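Local coordinates for protein arginase (Trypanosoma brucei brucei, PDB 4RHJ) that is of unknown function, an arginase-like protein with an arginase-deacetylase fold that evolved without a binuclear manganese cluster, at residues 120-131 with 146-157. Sequence-based numbering, arbitrary orientation.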
ATOM      1  N   TYR A 120      12.664  14.455 -28.863  1.00 23.99           N
ATOM      2  CA  TYR A 120      12.732  15.812 -28.335  1.00 28.69           C
ATOM      3  C   TYR A 120      12.205  16.844 -29.307  1.00 31.33           C
ATOM      4  O   TYR A 120      11.407  17.702 -28.941  1.00 34.97           O
ATOM      5  CB  TYR A 120      14.178  16.175 -27.976  1.00 28.26           C
ATOM      6  CG  TYR A 120      14.370  17.645 -27.714  1.00 20.76           C
ATOM      7  CD1 TYR A 120      13.981  18.209 -26.509  1.00 23.82           C
ATOM      8  CD2 TYR A 120      14.930  18.474 -28.673  1.00 26.36           C
ATOM      9  CE1 TYR A 120      14.149  19.561 -26.263  1.00 22.58           C
ATOM     10  CE2 TYR A 120      15.105  19.826 -28.441  1.00 36.10           C
ATOM     11  CZ  TYR A 120      14.712  20.366 -27.235  1.00 30.99           C
ATOM     12  OH  TYR A 120      14.880  21.715 -26.997  1.00 32.56           O
ATOM     13  N   LEU A 121      12.692  16.774 -30.541  1.00 31.11           N
ATOM     14  CA  LEU A 121      12.300  17.709 -31.581  1.00 28.22           C
ATOM     15  C   LEU A 121      10.801  17.647 -31.816  1.00 22.86           C
ATOM     16  O   LEU A 121      10.153  18.676 -31.958  1.00 32.92           O
ATOM     17  CB  LEU A 121      13.054  17.417 -32.879  1.00 26.60           C
ATOM     18  CG  LEU A 121      14.535  17.813 -32.964  1.00 29.60           C
ATOM     19  CD1 LEU A 121      15.067  17.664 -34.382  1.00 36.82           C
ATOM     20  CD2 LEU A 121      14.792  19.222 -32.436  1.00 39.03           C
ATOM     21  N   GLY A 122      10.261  16.431 -31.852  1.00 29.97           N
ATOM     22  CA  GLY A 122       8.828  16.212 -31.978  1.00 20.64           C
ATOM     23  C   GLY A 122       8.043  16.692 -30.770  1.00 20.26           C
ATOM     24  O   GLY A 122       7.113  17.482 -30.901  1.00 26.34           O
ATOM     25  N   SER A 123       8.425  16.215 -29.588  1.00 28.28           N
ATOM     26  CA  SER A 123       7.814  16.651 -28.335  1.00 32.43           C
ATOM     27  C   SER A 123       7.851  18.170 -28.221  1.00 13.60           C
ATOM     28  O   SER A 123       6.941  18.799 -27.683  1.00 27.23           O
ATOM     29  CB  SER A 123       8.529  15.999 -27.139  1.00 29.09           C
ATOM     30  OG  SER A 123       7.779  16.111 -25.942  1.00 27.38           O
ATOM     31  N   LEU A 124       8.919  18.757 -28.728  1.00 17.30           N
ATOM     32  CA  LEU A 124       9.055  20.201 -28.754  1.00 18.26           C
ATOM     33  C   LEU A 124       8.073  20.773 -29.773  1.00 14.74           C
ATOM     34  O   LEU A 124       7.441  21.781 -29.543  1.00 15.13           O
ATOM     35  CB  LEU A 124      10.502  20.574 -29.086  1.00 21.78           C
ATOM     36  CG  LEU A 124      11.121  21.942 -28.830  1.00 26.82           C
ATOM     37  CD1 LEU A 124      11.596  22.092 -27.391  1.00 19.83           C
ATOM     38  CD2 LEU A 124      12.253  22.176 -29.822  1.00 25.15           C
ATOM     39  N   GLU A 125       7.938  20.105 -30.906  1.00 22.73           N
ATOM     40  CA  GLU A 125       7.047  20.579 -31.959  1.00 25.01           C
ATOM     41  C   GLU A 125       5.570  20.384 -31.621  1.00 27.55           C
ATOM     42  O   GLU A 125       4.746  21.255 -31.902  1.00 34.79           O
ATOM     43  CB  GLU A 125       7.369  19.877 -33.272  1.00 29.97           C
ATOM     44  CG  GLU A 125       6.158  19.610 -34.118  1.00 30.85           C
ATOM     45  CD  GLU A 125       6.536  19.309 -35.524  1.00 26.61           C
ATOM     46  OE1 GLU A 125       7.756  19.266 -35.791  1.00 25.55           O
ATOM     47  OE2 GLU A 125       5.623  19.125 -36.352  1.00 28.43           O
ATOM     48  N   ALA A 126       5.234  19.241 -31.030  1.00 20.15           N
ATOM     49  CA  ALA A 126       3.880  19.015 -30.535  1.00 20.56           C
ATOM     50  C   ALA A 126       3.505  20.045 -29.471  1.00 20.44           C
ATOM     51  O   ALA A 126       2.498  20.732 -29.600  1.00 24.22           O
ATOM     52  CB  ALA A 126       3.747  17.616 -29.973  1.00 21.25           C
ATOM     53  N   SER A 127       4.322  20.151 -28.429  1.00 16.60           N
ATOM     54  CA  SER A 127       4.043  21.051 -27.319  1.00 14.54           C
ATOM     55  C   SER A 127       3.874  22.486 -27.814  1.00 22.58           C
ATOM     56  O   SER A 127       2.923  23.182 -27.441  1.00 15.69           O
ATOM     57  CB  SER A 127       5.157  20.969 -26.279  1.00 22.84           C
ATOM     58  OG  SER A 127       6.422  21.233 -26.860  1.00 26.95           O
ATOM     59  N   THR A 128       4.798  22.913 -28.664  1.00 14.34           N
ATOM     60  CA  THR A 128       4.711  24.214 -29.328  1.00 30.17           C
ATOM     61  C   THR A 128       3.386  24.409 -30.095  1.00 20.45           C
ATOM     62  O   THR A 128       2.769  25.482 -30.044  1.00 21.90           O
ATOM     63  CB  THR A 128       5.880  24.406 -30.315  1.00 18.28           C
ATOM     64  OG1 THR A 128       7.116  24.559 -29.598  1.00 17.59           O
ATOM     65  CG2 THR A 128       5.650  25.626 -31.169  1.00 33.51           C
ATOM     66  N   GLU A 129       2.950  23.361 -30.788  1.00 27.77           N
ATOM     67  CA  GLU A 129       1.757  23.438 -31.627  1.00 30.86           C
ATOM     68  C   GLU A 129       0.487  23.214 -30.814  1.00 25.64           C
ATOM     69  O   GLU A 129      -0.615  23.439 -31.302  1.00 24.40           O
ATOM     70  CB  GLU A 129       1.828  22.424 -32.773  1.00 29.66           C
ATOM     71  CG  GLU A 129       0.956  22.769 -33.972  1.00 26.17           C
ATOM     72  CD  GLU A 129       1.738  23.346 -35.148  1.00 29.96           C
ATOM     73  OE1 GLU A 129       2.948  23.607 -35.011  1.00 40.07           O
ATOM     74  OE2 GLU A 129       1.147  23.533 -36.228  1.00 32.11           O
ATOM     75  N   LEU A 130       0.648  22.770 -29.575  1.00 27.24           N
ATOM     76  CA  LEU A 130      -0.472  22.653 -28.649  1.00 25.88           C
ATOM     77  C   LEU A 130      -0.640  23.936 -27.845  1.00 19.03           C
ATOM     78  O   LEU A 130      -1.759  24.369 -27.543  1.00 27.46           O
ATOM     79  CB  LEU A 130      -0.275  21.466 -27.701  1.00 17.09           C
ATOM     80  CG  LEU A 130      -0.599  20.123 -28.348  1.00 18.07           C
ATOM     81  CD1 LEU A 130      -0.635  18.986 -27.330  1.00 18.60           C
ATOM     82  CD2 LEU A 130      -1.898  20.218 -29.154  1.00 27.74           C
ATOM     83  N   LEU A 131       0.498  24.533 -27.504  1.00 30.38           N
ATOM     84  CA  LEU A 131       0.554  25.757 -26.725  1.00 19.20           C
ATOM     85  C   LEU A 131       0.184  26.964 -27.559  1.00 22.87           C
ATOM     86  O   LEU A 131      -0.396  27.912 -27.043  1.00 28.00           O
ATOM     87  CB  LEU A 131       1.946  25.960 -26.131  1.00 22.37           C
ATOM     88  CG  LEU A 131       2.324  25.106 -24.934  1.00 16.39           C
ATOM     89  CD1 LEU A 131       3.768  25.362 -24.562  1.00 33.51           C
ATOM     90  CD2 LEU A 131       1.391  25.407 -23.781  1.00 22.09           C
ATOM     91  N   ALA A 146      10.103  14.518 -21.654  1.00 21.00           N
ATOM     92  CA  ALA A 146       9.025  15.408 -22.074  1.00 22.03           C
ATOM     93  C   ALA A 146       8.705  16.463 -21.025  1.00 29.03           C
ATOM     94  O   ALA A 146       7.602  16.998 -20.999  1.00 30.57           O
ATOM     95  CB  ALA A 146       7.776  14.614 -22.390  1.00 24.47           C
ATOM     96  N   THR A 147       9.651  16.738 -20.133  1.00 22.73           N
ATOM     97  CA  THR A 147       9.528  17.897 -19.265  1.00 15.02           C
ATOM     98  C   THR A 147      10.316  19.010 -19.916  1.00 19.34           C
ATOM     99  O   THR A 147       9.796  20.096 -20.141  1.00 23.33           O
ATOM    100  CB  THR A 147      10.016  17.611 -17.840  1.00 14.71           C
ATOM    101  OG1 THR A 147       9.014  16.841 -17.160  1.00 21.27           O
ATOM    102  CG2 THR A 147      10.268  18.922 -17.066  1.00 16.84           C
ATOM    103  N   LEU A 148      11.549  18.692 -20.280  1.00 21.84           N
ATOM    104  CA  LEU A 148      12.445  19.602 -20.978  1.00 23.25           C
ATOM    105  C   LEU A 148      11.812  20.258 -22.216  1.00 17.22           C
ATOM    106  O   LEU A 148      11.787  21.473 -22.325  1.00 17.09           O
ATOM    107  CB  LEU A 148      13.718  18.836 -21.365  1.00 18.90           C
ATOM    108  CG  LEU A 148      14.779  19.490 -22.244  1.00 26.73           C
ATOM    109  CD1 LEU A 148      15.200  20.845 -21.690  1.00 22.74           C
ATOM    110  CD2 LEU A 148      15.967  18.554 -22.361  1.00 11.17           C
ATOM    111  N   SER A 149      11.286  19.446 -23.131  1.00 27.64           N
ATOM    112  CA  SER A 149      10.763  19.935 -24.412  1.00 22.56           C
ATOM    113  C   SER A 149       9.548  20.843 -24.273  1.00 26.80           C
ATOM    114  O   SER A 149       9.448  21.863 -24.950  1.00 21.17           O
ATOM    115  CB  SER A 149      10.387  18.760 -25.314  1.00 24.32           C
ATOM    116  OG  SER A 149      11.194  17.628 -25.049  1.00 23.02           O
ATOM    117  N   MET A 150       8.624  20.451 -23.397  1.00 24.49           N
ATOM    118  CA  MET A 150       7.331  21.125 -23.236  1.00 28.50           C
ATOM    119  C   MET A 150       7.448  22.500 -22.581  1.00 19.90           C
ATOM    120  O   MET A 150       6.787  23.466 -22.994  1.00 18.43           O
ATOM    121  CB  MET A 150       6.380  20.246 -22.413  1.00 28.05           C
ATOM    122  CG  MET A 150       5.997  18.912 -23.075  1.00 25.19           C
ATOM    123  SD  MET A 150       4.985  17.882 -21.986  1.00 19.03           S
ATOM    124  CE  MET A 150       3.468  18.828 -21.914  1.00 23.01           C
ATOM    125  N   VAL A 151       8.284  22.587 -21.559  1.00 19.67           N
ATOM    126  CA  VAL A 151       8.578  23.870 -20.944  1.00 16.69           C
ATOM    127  C   VAL A 151       9.436  24.745 -21.875  1.00 20.64           C
ATOM    128  O   VAL A 151       9.379  25.969 -21.801  1.00 24.59           O
ATOM    129  CB  VAL A 151       9.277  23.689 -19.577  1.00 22.46           C
ATOM    130  CG1 VAL A 151      10.513  22.917 -19.749  1.00 20.01           C
ATOM    131  CG2 VAL A 151       9.594  25.036 -18.927  1.00 20.50           C
ATOM    132  N   GLU A 152      10.207  24.137 -22.779  1.00 28.63           N
ATOM    133  CA  GLU A 152      11.007  24.944 -23.711  1.00 25.06           C
ATOM    134  C   GLU A 152      10.198  25.501 -24.883  1.00 24.55           C
ATOM    135  O   GLU A 152      10.530  26.561 -25.412  1.00 19.36           O
ATOM    136  CB  GLU A 152      12.198  24.146 -24.226  1.00 26.53           C
ATOM    137  CG  GLU A 152      13.361  24.183 -23.256  1.00 22.02           C
ATOM    138  CD  GLU A 152      14.651  23.780 -23.885  1.00 24.64           C
ATOM    139  OE1 GLU A 152      14.631  22.841 -24.703  1.00 32.29           O
ATOM    140  OE2 GLU A 152      15.681  24.401 -23.560  1.00 30.75           O
ATOM    141  N   ALA A 153       9.138  24.794 -25.267  1.00 19.63           N
ATOM    142  CA  ALA A 153       8.148  25.301 -26.214  1.00 13.35           C
ATOM    143  C   ALA A 153       7.369  26.480 -25.643  1.00 32.38           C
ATOM    144  O   ALA A 153       6.874  27.332 -26.382  1.00 24.16           O
ATOM    145  CB  ALA A 153       7.211  24.226 -26.590  1.00 19.24           C
ATOM    146  N   TYR A 154       7.257  26.508 -24.319  1.00 26.52           N
ATOM    147  CA  TYR A 154       6.502  27.546 -23.616  1.00 27.97           C
ATOM    148  C   TYR A 154       7.298  28.831 -23.537  1.00 26.41           C
ATOM    149  O   TYR A 154       6.775  29.923 -23.774  1.00 25.12           O
ATOM    150  CB  TYR A 154       6.127  27.082 -22.202  1.00 39.67           C
ATOM    151  CG  TYR A 154       5.089  27.951 -21.541  1.00 25.04           C
ATOM    152  CD1 TYR A 154       5.432  29.165 -20.967  1.00 26.75           C
ATOM    153  CD2 TYR A 154       3.763  27.561 -21.502  1.00 30.60           C
ATOM    154  CE1 TYR A 154       4.486  29.960 -20.377  1.00 38.67           C
ATOM    155  CE2 TYR A 154       2.804  28.353 -20.911  1.00 25.75           C
ATOM    156  CZ  TYR A 154       3.170  29.548 -20.354  1.00 28.88           C
ATOM    157  OH  TYR A 154       2.214  30.335 -19.767  1.00 26.93           O
ATOM    158  N   LYS A 155       8.569  28.686 -23.183  1.00 25.47           N
ATOM    159  CA  LYS A 155       9.469  29.815 -23.039  1.00 24.87           C
ATOM    160  C   LYS A 155       9.843  30.400 -24.401  1.00 21.54           C
ATOM    161  O   LYS A 155      10.211  31.562 -24.509  1.00 32.06           O
ATOM    162  CB  LYS A 155      10.724  29.390 -22.279  1.00 34.49           C
ATOM    163  CG  LYS A 155      11.453  30.533 -21.597  1.00 47.21           C
ATOM    164  CD  LYS A 155      10.592  31.180 -20.527  1.00 34.41           C
ATOM    165  CE  LYS A 155      11.413  32.132 -19.691  1.00 30.50           C
ATOM    166  NZ  LYS A 155      10.597  32.737 -18.624  1.00 36.51           N
ATOM    167  N   ARG A 156       9.762  29.580 -25.438  1.00 30.45           N
ATOM    168  CA  ARG A 156       9.938  30.058 -26.803  1.00 32.54           C
ATOM    169  C   ARG A 156       8.785  30.979 -27.171  1.00 39.42           C
ATOM    170  O   ARG A 156       8.993  32.099 -27.642  1.00 38.18           O
ATOM    171  CB  ARG A 156      10.017  28.883 -27.768  1.00 28.24           C
ATOM    172  CG  ARG A 156       9.605  29.196 -29.195  1.00 32.38           C
ATOM    173  CD  ARG A 156       8.839  28.026 -29.794  1.00 29.17           C
ATOM    174  NE  ARG A 156       9.073  26.800 -29.037  1.00 20.49           N
ATOM    175  CZ  ARG A 156      10.106  25.988 -29.238  1.00 33.22           C
ATOM    176  NH1 ARG A 156      11.010  26.271 -30.162  1.00 34.89           N
ATOM    177  NH2 ARG A 156      10.245  24.901 -28.501  1.00 40.49           N
ATOM    178  N   LEU A 157       7.571  30.487 -26.945  1.00 33.29           N
ATOM    179  CA  LEU A 157       6.352  31.270 -27.109  1.00 32.07           C
ATOM    180  C   LEU A 157       6.282  32.447 -26.138  1.00 48.70           C
ATOM    181  O   LEU A 157       6.001  33.591 -26.528  1.00 38.84           O
ATOM    182  CB  LEU A 157       5.126  30.373 -26.919  1.00 39.90           C
ATOM    183  CG  LEU A 157       4.973  29.284 -27.974  1.00 26.81           C
ATOM    184  CD1 LEU A 157       3.729  28.481 -27.744  1.00 17.54           C
ATOM    185  CD2 LEU A 157       4.970  29.928 -29.351  1.00 32.13           C
TER
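Leu124 and Ala153 interlock as reciprocal knobs into holes where two helices of the arginase-deacetylase fold, 116-131 and 148-157, pack side by side; the strand 136-140 of the parallel sheet lies between them in sequence. The axes of the two short helical segments approach to 7.9 Å with a crossing angle of -46°, consistent with the small Ala153, Ser127 and Ser149 at the crossing: the methyl of Ala153 sits among Leu124, Ser127, Thr128 and Leu131, its CB 3.1 Å from Ser127 OG. Leu124 in turn sits among Ser149, Glu152, Ala153 and Arg156. CG of Leu124 is anti to the backbone N (chi1 -162°), which directs the branch to the partner helix, Leu124 CD1 lying 3.3 Å from Ser149 O, while Arg156 folds back, bent at chi2 and chi3, and brings NH2 at its guanidinium edge to Leu124 CG and CD1. Thr128 OG1 lies over one face of that group at too poor an angle for a hydrogen bond; Thr128 OG1 donates its own proton to Leu124 O at 2.8 Å, on the other face of the carbonyl plane from Thr128 N. Further along, Leu131 CD1 rests 3.8 Å from Tyr154 CB, the two side chains crossing nearly at right angles, and Leu131 CB meets Leu157 CD1 unusually tightly at 3.5 Å. Pro137 of the strand also touches Leu131 and Met150, placing this side of the interface against the sheet. Ser123 OG is buried here without a polar partner. At the partly exposed margin the one interhelical hydrogen bond forms: Tyr120 OH donates to Glu152 OE1 at 2.6 Å, nearly along the carboxylate C-O axis, with ring and carboxylate planes 57° apart.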